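Local structure of Lmo2470 protein (Listeria monocytogenes EGD-e, 5HL3) at residues I169-T183 and N190-L204. The protein is an internalin with leucine-rich repeats that binds calcium, interacts with afadin and facilitates crossing of the basement membrane by the bacterium. Residues are numbered along the deposited sequence; the frame is centred on the assembly and turned at random. Where two conformers were deposited one is given.
Sequences IPLLITLDLSSNQLT and NIPNLTFLDLNANLL. With CA (calcium ion), chain F.
Leu-175 and Leu-197 run alongside each other in the same direction, with CD2 of Leu-175 3.9 Å from CD1 of Leu-197. They sit on parallel strands 174-176 and 196-198, successive rungs of the leucine-rich repeat solenoid. Both have CG anti to the backbone N (chi1 near 180° in both), which repeats one leucine shape from rung to rung. Leu-172 runs alongside Leu-194 in the same way, and Leu-199 CD2 reaches Leu-177 CB and Leu-182 CD1. Leu-175 and Leu-197 line the buried face of the sheet, and the loop leucines extend this core at both ends.

The other face carries Thr-174, Phe-196, Asp-176 and Asp-198. The Phe-196 ring passes obliquely by Thr-174, its CD2 3.5 Å from Thr-174 OG1. The carboxylates of Asp-176 and Asp-198 lie alongside each other, their planes 11° apart. Asp-176 OD1 is 4.0 Å from Asp-198 OD2, a proximity of like charges. Each OD1 also closes an Asx turn, accepting from the backbone N of Ser-178 or Asn-200. Ser-178 OG and Asn-200 ND2 add a second bond to the same oxygens, which should ease the repulsion.

Beyond the strands an asparagine ladder takes over. Asn-180 bonds back to the preceding rung, its OD1 accepting from Met-156 N. At the other end Asn-190 OD1 binds a calcium ion shared with Asn-167 and Gln-189. In the ladder, Asn-202 ND2 donates to Leu-177 O at 2.9 Å, almost straight at 170°. Asn-180 ND2 reaches Leu-177 O from the opposite face of the carbonyl plane, at 3.0 Å.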
ATOM      1  N   ILE A 169      17.136  -7.439   6.311  1.00 12.80           N
ATOM      2  CA  ILE A 169      16.661  -6.200   6.958  1.00 12.60           C
ATOM      3  C   ILE A 169      15.837  -6.559   8.204  1.00 12.63           C
ATOM      4  O   ILE A 169      14.630  -6.286   8.294  1.00 12.43           O
ATOM      5  CB  ILE A 169      15.919  -5.258   5.986  1.00 12.30           C
ATOM      6  CG1 ILE A 169      14.782  -5.966   5.241  1.00 12.19           C
ATOM      7  CG2 ILE A 169      16.921  -4.647   4.985  1.00 12.33           C
ATOM      8  CD1 ILE A 169      13.885  -5.042   4.457  1.00 11.94           C
ATOM      9  N   PRO A 170      16.506  -7.163   9.214  1.00 12.91           N
ATOM     10  CA  PRO A 170      15.795  -7.694  10.373  1.00 13.02           C
ATOM     11  C   PRO A 170      15.089  -6.691  11.244  1.00 12.89           C
ATOM     12  O   PRO A 170      14.207  -7.082  12.021  1.00 12.94           O
ATOM     13  CB  PRO A 170      16.906  -8.342  11.188  1.00 13.40           C
ATOM     14  CG  PRO A 170      18.157  -7.628  10.798  1.00 13.45           C
ATOM     15  CD  PRO A 170      17.969  -7.364   9.325  1.00 13.20           C
ATOM     16  N   LEU A 171      15.431  -5.413  11.110  1.00 12.77           N
ATOM     17  CA  LEU A 171      14.814  -4.389  11.941  1.00 12.70           C
ATOM     18  C   LEU A 171      13.603  -3.723  11.322  1.00 12.39           C
ATOM     19  O   LEU A 171      13.012  -2.840  11.942  1.00 12.35           O
ATOM     20  CB  LEU A 171      15.853  -3.328  12.321  1.00 12.80           C
ATOM     21  CG  LEU A 171      17.080  -3.855  13.048  1.00 13.15           C
ATOM     22  CD1 LEU A 171      17.967  -2.717  13.491  1.00 13.26           C
ATOM     23  CD2 LEU A 171      16.689  -4.688  14.227  1.00 13.40           C
ATOM     24  N   LEU A 172      13.162  -4.184  10.154  1.00 12.23           N
ATOM     25  CA  LEU A 172      12.054  -3.484   9.491  1.00 11.97           C
ATOM     26  C   LEU A 172      10.782  -3.444  10.350  1.00 11.95           C
ATOM     27  O   LEU A 172      10.325  -4.482  10.853  1.00 12.06           O
ATOM     28  CB  LEU A 172      11.765  -4.142   8.135  1.00 11.85           C
ATOM     29  CG  LEU A 172      10.873  -3.337   7.197  1.00 11.63           C
ATOM     30  CD1 LEU A 172      11.657  -2.171   6.624  1.00 11.57           C
ATOM     31  CD2 LEU A 172      10.319  -4.217   6.074  1.00 11.57           C
ATOM     32  N   ILE A 173      10.209  -2.252  10.496  1.00 11.84           N
ATOM     33  CA  ILE A 173       8.995  -2.037  11.309  1.00 11.86           C
ATOM     34  C   ILE A 173       7.783  -1.661  10.429  1.00 11.65           C
ATOM     35  O   ILE A 173       6.654  -2.043  10.765  1.00 11.66           O
ATOM     36  CB  ILE A 173       9.249  -0.913  12.353  1.00 11.98           C
ATOM     37  CG1 ILE A 173      10.317  -1.341  13.352  1.00 12.24           C
ATOM     38  CG2 ILE A 173       7.964  -0.519  13.083  1.00 12.01           C
ATOM     39  CD1 ILE A 173      10.835  -0.180  14.154  1.00 12.55           C
ATOM     40  N   THR A 174       8.007  -0.886   9.357  1.00 11.50           N
ATOM     41  CA  THR A 174       6.934  -0.364   8.518  1.00 11.35           C
ATOM     42  C   THR A 174       7.194  -0.673   7.074  1.00 11.25           C
ATOM     43  O   THR A 174       8.275  -0.366   6.564  1.00 11.25           O
ATOM     44  CB  THR A 174       6.755   1.175   8.688  1.00 11.34           C
ATOM     45  OG1 THR A 174       6.367   1.441  10.043  1.00 12.07           O
ATOM     46  CG2 THR A 174       5.696   1.730   7.735  1.00 11.43           C
ATOM     47  N   LEU A 175       6.207  -1.250   6.399  1.00 11.19           N
ATOM     48  CA  LEU A 175       6.296  -1.541   4.971  1.00 11.13           C
ATOM     49  C   LEU A 175       4.988  -1.080   4.339  1.00 11.06           C
ATOM     50  O   LEU A 175       3.915  -1.653   4.612  1.00 11.07           O
ATOM     51  CB  LEU A 175       6.517  -3.039   4.747  1.00 11.20           C
ATOM     52  CG  LEU A 175       6.636  -3.547   3.331  1.00 11.20           C
ATOM     53  CD1 LEU A 175       7.717  -2.799   2.567  1.00 11.20           C
ATOM     54  CD2 LEU A 175       6.912  -5.053   3.322  1.00 11.32           C
ATOM     55  N   ASP A 176       5.053  -0.040   3.512  1.00 11.02           N
ATOM     56  CA  ASP A 176       3.896   0.501   2.795  1.00 10.99           C
ATOM     57  C   ASP A 176       4.034   0.151   1.327  1.00 11.01           C
ATOM     58  O   ASP A 176       4.878   0.714   0.631  1.00 11.02           O
ATOM     59  CB  ASP A 176       3.760   2.012   2.994  1.00 11.00           C
ATOM     60  CG  ASP A 176       2.582   2.626   2.241  1.00 11.15           C
ATOM     61  OD1 ASP A 176       1.780   1.898   1.614  1.00 11.16           O
ATOM     62  OD2 ASP A 176       2.476   3.884   2.275  1.00 12.11           O
ATOM     63  N   LEU A 177       3.210  -0.790   0.863  1.00 11.04           N
ATOM     64  CA  LEU A 177       3.171  -1.254  -0.533  1.00 11.10           C
ATOM     65  C   LEU A 177       1.767  -0.995  -1.114  1.00 11.15           C
ATOM     66  O   LEU A 177       1.341  -1.703  -2.062  1.00 11.24           O
ATOM     67  CB  LEU A 177       3.546  -2.729  -0.625  1.00 11.16           C
ATOM     68  CG  LEU A 177       5.035  -3.010  -0.412  1.00 11.18           C
ATOM     69  CD1 LEU A 177       5.251  -4.470  -0.051  1.00 11.27           C
ATOM     70  CD2 LEU A 177       5.831  -2.582  -1.632  1.00 11.25           C
ATOM     71  N   SER A 178       1.072   0.007  -0.569  1.00 11.12           N
ATOM     72  CA  SER A 178      -0.284   0.289  -1.030  1.00 11.20           C
ATOM     73  C   SER A 178      -0.266   0.774  -2.479  1.00 11.30           C
ATOM     74  O   SER A 178       0.721   1.279  -2.960  1.00 11.30           O
ATOM     75  CB  SER A 178      -0.966   1.306  -0.136  1.00 11.20           C
ATOM     76  OG  SER A 178      -0.227   2.521  -0.087  1.00 11.18           O
ATOM     77  N   SER A 179      -1.415   0.685  -3.137  1.00 11.42           N
ATOM     78  CA  SER A 179      -1.594   1.188  -4.495  1.00 11.58           C
ATOM     79  C   SER A 179      -0.595   0.636  -5.478  1.00 11.64           C
ATOM     80  O   SER A 179      -0.079   1.372  -6.320  1.00 11.73           O
ATOM     81  CB  SER A 179      -1.586   2.741  -4.520  1.00 11.62           C
ATOM     82  OG  SER A 179      -2.771   3.221  -3.898  1.00 11.66           O
ATOM     83  N   ASN A 180      -0.395  -0.673  -5.450  1.00 11.63           N
ATOM     84  CA  ASN A 180       0.468  -1.377  -6.413  1.00 11.73           C
ATOM     85  C   ASN A 180      -0.357  -2.433  -7.123  1.00 11.90           C
ATOM     86  O   ASN A 180      -1.578  -2.343  -7.137  1.00 11.98           O
ATOM     87  CB  ASN A 180       1.743  -1.888  -5.713  1.00 11.62           C
ATOM     88  CG  ASN A 180       2.746  -0.786  -5.470  1.00 11.53           C
ATOM     89  OD1 ASN A 180       3.209  -0.150  -6.428  1.00 11.64           O
ATOM     90  ND2 ASN A 180       3.072  -0.542  -4.215  1.00 11.38           N
ATOM     91  N   GLN A 181       0.312  -3.392  -7.764  1.00 12.37           N
ATOM     92  CA  GLN A 181      -0.368  -4.441  -8.542  1.00 13.08           C
ATOM     93  C   GLN A 181       0.018  -5.818  -7.999  1.00 12.49           C
ATOM     94  O   GLN A 181       0.165  -6.775  -8.756  1.00 12.65           O
ATOM     95  CB  GLN A 181      -0.018  -4.297 -10.038  1.00 14.74           C
ATOM     96  CG  GLN A 181      -0.539  -2.976 -10.596  1.00 16.79           C
ATOM     97  CD  GLN A 181      -0.571  -2.814 -12.128  1.00 20.17           C
ATOM     98  OE1 GLN A 181      -1.007  -1.755 -12.622  1.00 24.36           O
ATOM     99  NE2 GLN A 181      -0.161  -3.815 -12.862  1.00 22.31           N
ATOM    100  N   LEU A 182       0.146  -5.934  -6.690  1.00 12.01           N
ATOM    101  CA  LEU A 182       0.514  -7.223  -6.091  1.00 12.02           C
ATOM    102  C   LEU A 182      -0.658  -8.184  -6.167  1.00 12.14           C
ATOM    103  O   LEU A 182      -1.773  -7.859  -5.756  1.00 12.08           O
ATOM    104  CB  LEU A 182       0.908  -7.025  -4.632  1.00 11.80           C
ATOM    105  CG  LEU A 182       2.148  -6.161  -4.386  1.00 11.69           C
ATOM    106  CD1 LEU A 182       2.254  -5.843  -2.911  1.00 11.52           C
ATOM    107  CD2 LEU A 182       3.408  -6.865  -4.887  1.00 11.82           C
ATOM    108  N   THR A 183      -0.383  -9.373  -6.669  1.00 12.33           N
ATOM    109  CA  THR A 183      -1.364 -10.467  -6.733  1.00 12.48           C
ATOM    110  C   THR A 183      -1.142 -11.466  -5.602  1.00 12.44           C
ATOM    111  O   THR A 183      -2.092 -12.135  -5.168  1.00 12.74           O
ATOM    112  CB  THR A 183      -1.324 -11.199  -8.089  1.00 12.80           C
ATOM    113  OG1 THR A 183       0.034 -11.528  -8.406  1.00 13.15           O
ATOM    114  CG2 THR A 183      -1.899 -10.317  -9.179  1.00 12.92           C
ATOM    115  N   ASN A 190      11.813 -13.198   7.454  1.00 13.07           N
ATOM    116  CA  ASN A 190      12.908 -12.609   8.233  1.00 13.17           C
ATOM    117  C   ASN A 190      12.698 -11.167   8.608  1.00 12.92           C
ATOM    118  O   ASN A 190      13.678 -10.438   8.824  1.00 12.95           O
ATOM    119  CB  ASN A 190      14.236 -12.758   7.433  1.00 13.33           C
ATOM    120  CG  ASN A 190      14.495 -14.194   6.976  1.00 13.63           C
ATOM    121  OD1 ASN A 190      14.553 -14.461   5.785  1.00 13.62           O
ATOM    122  ND2 ASN A 190      14.620 -15.102   7.914  1.00 13.92           N
ATOM    123  N   ILE A 191      11.443 -10.747   8.716  1.00 12.70           N
ATOM    124  CA  ILE A 191      11.141  -9.391   9.228  1.00 12.51           C
ATOM    125  C   ILE A 191      10.199  -9.481  10.438  1.00 12.56           C
ATOM    126  O   ILE A 191       9.104  -8.897  10.470  1.00 12.37           O
ATOM    127  CB  ILE A 191      10.641  -8.432   8.132  1.00 12.21           C
ATOM    128  CG1 ILE A 191       9.438  -9.008   7.357  1.00 12.11           C
ATOM    129  CG2 ILE A 191      11.786  -8.066   7.188  1.00 12.21           C
ATOM    130  CD1 ILE A 191       8.854  -8.031   6.367  1.00 11.87           C
ATOM    131  N   PRO A 192      10.640 -10.185  11.491  1.00 12.85           N
ATOM    132  CA  PRO A 192       9.741 -10.422  12.642  1.00 12.96           C
ATOM    133  C   PRO A 192       9.413  -9.217  13.493  1.00 12.90           C
ATOM    134  O   PRO A 192       8.543  -9.327  14.368  1.00 12.99           O
ATOM    135  CB  PRO A 192      10.481 -11.482  13.443  1.00 13.34           C
ATOM    136  CG  PRO A 192      11.886 -11.183  13.182  1.00 13.42           C
ATOM    137  CD  PRO A 192      11.958 -10.801  11.725  1.00 13.13           C
ATOM    138  N   ASN A 193      10.075  -8.084  13.262  0.50 12.78           N
ATOM    139  CA  ASN A 193       9.712  -6.855  13.977  0.50 12.73           C
ATOM    140  C   ASN A 193       8.671  -6.038  13.234  0.50 12.42           C
ATOM    141  O   ASN A 193       8.255  -4.982  13.715  0.50 12.39           O
ATOM    142  CB  ASN A 193      10.948  -6.000  14.257  0.50 12.81           C
ATOM    143  CG  ASN A 193      11.853  -6.620  15.294  0.50 13.17           C
ATOM    144  OD1 ASN A 193      11.540  -7.678  15.877  0.50 13.38           O
ATOM    145  ND2 ASN A 193      12.970  -5.966  15.547  0.50 13.29           N
ATOM    146  N   LEU A 194       8.212  -6.514  12.081  1.00 12.25           N
ATOM    147  CA  LEU A 194       7.257  -5.746  11.294  1.00 12.00           C
ATOM    148  C   LEU A 194       5.986  -5.491  12.104  1.00 12.03           C
ATOM    149  O   LEU A 194       5.382  -6.431  12.615  1.00 12.16           O
ATOM    150  CB  LEU A 194       6.924  -6.493   9.993  1.00 11.88           C
ATOM    151  CG  LEU A 194       6.129  -5.642   9.001  1.00 11.66           C
ATOM    152  CD1 LEU A 194       6.999  -4.586   8.362  1.00 11.55           C
ATOM    153  CD2 LEU A 194       5.488  -6.532   7.945  1.00 11.61           C
ATOM    154  N   THR A 195       5.597  -4.215  12.235  0.50 11.94           N
ATOM    155  CA  THR A 195       4.379  -3.842  12.982  0.50 12.00           C
ATOM    156  C   THR A 195       3.273  -3.294  12.098  0.50 11.81           C
ATOM    157  O   THR A 195       2.106  -3.456  12.439  0.50 11.86           O
ATOM    158  CB  THR A 195       4.651  -2.834  14.127  0.50 12.16           C
ATOM    159  OG1 THR A 195       4.825  -1.515  13.611  0.50 12.02           O
ATOM    160  CG2 THR A 195       5.843  -3.264  14.916  0.50 12.37           C
ATOM    161  N   PHE A 196       3.623  -2.678  10.966  1.00 11.63           N
ATOM    162  CA  PHE A 196       2.638  -2.037  10.066  1.00 11.49           C
ATOM    163  C   PHE A 196       2.864  -2.519   8.644  1.00 11.36           C
ATOM    164  O   PHE A 196       3.955  -2.354   8.098  1.00 11.31           O
ATOM    165  CB  PHE A 196       2.830  -0.504  10.150  1.00 11.81           C
ATOM    166  CG  PHE A 196       2.754   0.039  11.571  1.00 12.77           C
ATOM    167  CD1 PHE A 196       1.536   0.216  12.229  1.00 13.52           C
ATOM    168  CD2 PHE A 196       3.907   0.372  12.248  1.00 13.38           C
ATOM    169  CE1 PHE A 196       1.502   0.708  13.510  1.00 14.09           C
ATOM    170  CE2 PHE A 196       3.875   0.882  13.527  1.00 13.99           C
ATOM    171  CZ  PHE A 196       2.667   1.031  14.165  1.00 14.25           C
ATOM    172  N   LEU A 197       1.852  -3.144   8.058  1.00 11.33           N
ATOM    173  CA  LEU A 197       1.912  -3.656   6.687  1.00 11.25           C
ATOM    174  C   LEU A 197       0.702  -3.120   5.932  1.00 11.20           C
ATOM    175  O   LEU A 197      -0.447  -3.531   6.198  1.00 11.25           O
ATOM    176  CB  LEU A 197       1.947  -5.172   6.679  1.00 11.33           C
ATOM    177  CG  LEU A 197       2.039  -5.895   5.328  1.00 11.31           C
ATOM    178  CD1 LEU A 197       3.189  -5.337   4.501  1.00 11.25           C
ATOM    179  CD2 LEU A 197       2.174  -7.382   5.520  1.00 11.44           C
ATOM    180  N   ASP A 198       0.944  -2.156   5.045  1.00 11.12           N
ATOM    181  CA  ASP A 198      -0.143  -1.519   4.259  1.00 11.12           C
ATOM    182  C   ASP A 198      -0.144  -2.080   2.850  1.00 11.11           C
ATOM    183  O   ASP A 198       0.778  -1.842   2.075  1.00 11.08           O
ATOM    184  CB  ASP A 198      -0.002   0.011   4.249  1.00 11.50           C
ATOM    185  CG  ASP A 198      -1.272   0.711   3.792  1.00 12.19           C
ATOM    186  OD1 ASP A 198      -2.153   0.031   3.225  1.00 12.72           O
ATOM    187  OD2 ASP A 198      -1.399   1.955   3.980  1.00 14.02           O
ATOM    188  N   LEU A 199      -1.201  -2.808   2.529  1.00 11.17           N
ATOM    189  CA  LEU A 199      -1.379  -3.463   1.203  1.00 11.22           C
ATOM    190  C   LEU A 199      -2.673  -3.014   0.550  1.00 11.29           C
ATOM    191  O   LEU A 199      -3.152  -3.672  -0.369  1.00 11.37           O
ATOM    192  CB  LEU A 199      -1.331  -4.962   1.371  1.00 11.27           C
ATOM    193  CG  LEU A 199      -0.023  -5.519   1.920  1.00 11.26           C
ATOM    194  CD1 LEU A 199      -0.131  -6.986   2.233  1.00 11.36           C
ATOM    195  CD2 LEU A 199       1.094  -5.276   0.944  1.00 11.25           C
ATOM    196  N   ASN A 200      -3.235  -1.894   0.989  1.00 11.29           N
ATOM    197  CA  ASN A 200      -4.494  -1.447   0.406  1.00 11.40           C
ATOM    198  C   ASN A 200      -4.352  -1.161  -1.079  1.00 11.46           C
ATOM    199  O   ASN A 200      -3.292  -0.754  -1.534  1.00 11.41           O
ATOM    200  CB  ASN A 200      -5.108  -0.292   1.195  1.00 11.56           C
ATOM    201  CG  ASN A 200      -4.604   1.086   0.801  1.00 12.09           C
ATOM    202  OD1 ASN A 200      -5.090   1.680  -0.181  1.00 13.33           O
ATOM    203  ND2 ASN A 200      -3.766   1.648   1.634  1.00 12.61           N
ATOM    204  N   ALA A 201      -5.417  -1.372  -1.839  1.00 11.61           N
ATOM    205  CA  ALA A 201      -5.423  -1.058  -3.296  1.00 11.74           C
ATOM    206  C   ALA A 201      -4.372  -1.851  -4.075  1.00 11.73           C
ATOM    207  O   ALA A 201      -3.601  -1.325  -4.871  1.00 11.76           O
ATOM    208  CB  ALA A 201      -5.335   0.447  -3.557  1.00 11.78           C
ATOM    209  N   ASN A 202      -4.339  -3.148  -3.831  1.00 11.72           N
ATOM    210  CA  ASN A 202      -3.573  -4.101  -4.639  1.00 11.79           C
ATOM    211  C   ASN A 202      -4.557  -5.064  -5.308  1.00 11.98           C
ATOM    212  O   ASN A 202      -5.736  -4.729  -5.455  1.00 12.08           O
ATOM    213  CB  ASN A 202      -2.477  -4.778  -3.802  1.00 11.66           C
ATOM    214  CG  ASN A 202      -1.238  -3.917  -3.693  1.00 11.55           C
ATOM    215  OD1 ASN A 202      -0.432  -3.847  -4.614  1.00 11.62           O
ATOM    216  ND2 ASN A 202      -1.092  -3.229  -2.580  1.00 11.41           N
ATOM    217  N   LEU A 203      -4.049  -6.187  -5.789  1.00 12.07           N
ATOM    218  CA  LEU A 203      -4.844  -7.200  -6.525  1.00 12.30           C
ATOM    219  C   LEU A 203      -4.790  -8.533  -5.821  1.00 12.29           C
ATOM    220  O   LEU A 203      -4.872  -9.589  -6.443  1.00 12.48           O
ATOM    221  CB  LEU A 203      -4.279  -7.322  -7.941  1.00 12.50           C
ATOM    222  CG  LEU A 203      -4.223  -6.009  -8.778  1.00 12.57           C
ATOM    223  CD1 LEU A 203      -3.540  -6.214 -10.126  1.00 12.80           C
ATOM    224  CD2 LEU A 203      -5.610  -5.408  -8.964  1.00 12.67           C
ATOM    225  N   LEU A 204      -4.685  -8.495  -4.496  1.00 12.11           N
ATOM    226  CA  LEU A 204      -4.527  -9.732  -3.749  1.00 12.12           C
ATOM    227  C   LEU A 204      -5.798 -10.567  -3.711  1.00 12.27           C
ATOM    228  O   LEU A 204      -6.881 -10.029  -3.488  1.00 12.27           O
ATOM    229  CB  LEU A 204      -4.075  -9.445  -2.297  1.00 11.93           C
ATOM    230  CG  LEU A 204      -2.728  -8.725  -2.136  1.00 11.79           C
ATOM    231  CD1 LEU A 204      -2.576  -8.250  -0.713  1.00 11.64           C
ATOM    232  CD2 LEU A 204      -1.599  -9.658  -2.507  1.00 11.88           C
TER
HETATM  233 CA    CA F 405      14.933 -16.224   4.342  1.00 10.91          CA
HETATM  234  O   HOH W   1      15.105  -9.423   6.604  1.00 11.19           O
HETATM  235  O   HOH W   2      13.177  -2.952  14.770  1.00 16.30           O
HETATM  236  O   HOH W   3      -2.202   4.274   0.745  1.00 25.56           O
HETATM  237  O   HOH W   4      -3.732   3.623  -1.487  1.00 20.43           O
HETATM  238  O   HOH W   5      13.343 -15.175   2.809  1.00 13.43           O
HETATM  239  O   HOH W   6      15.735 -17.857   2.718  1.00 12.06           O
HETATM  240  O   HOH W   7      17.259 -16.463   5.176  1.00 14.99           O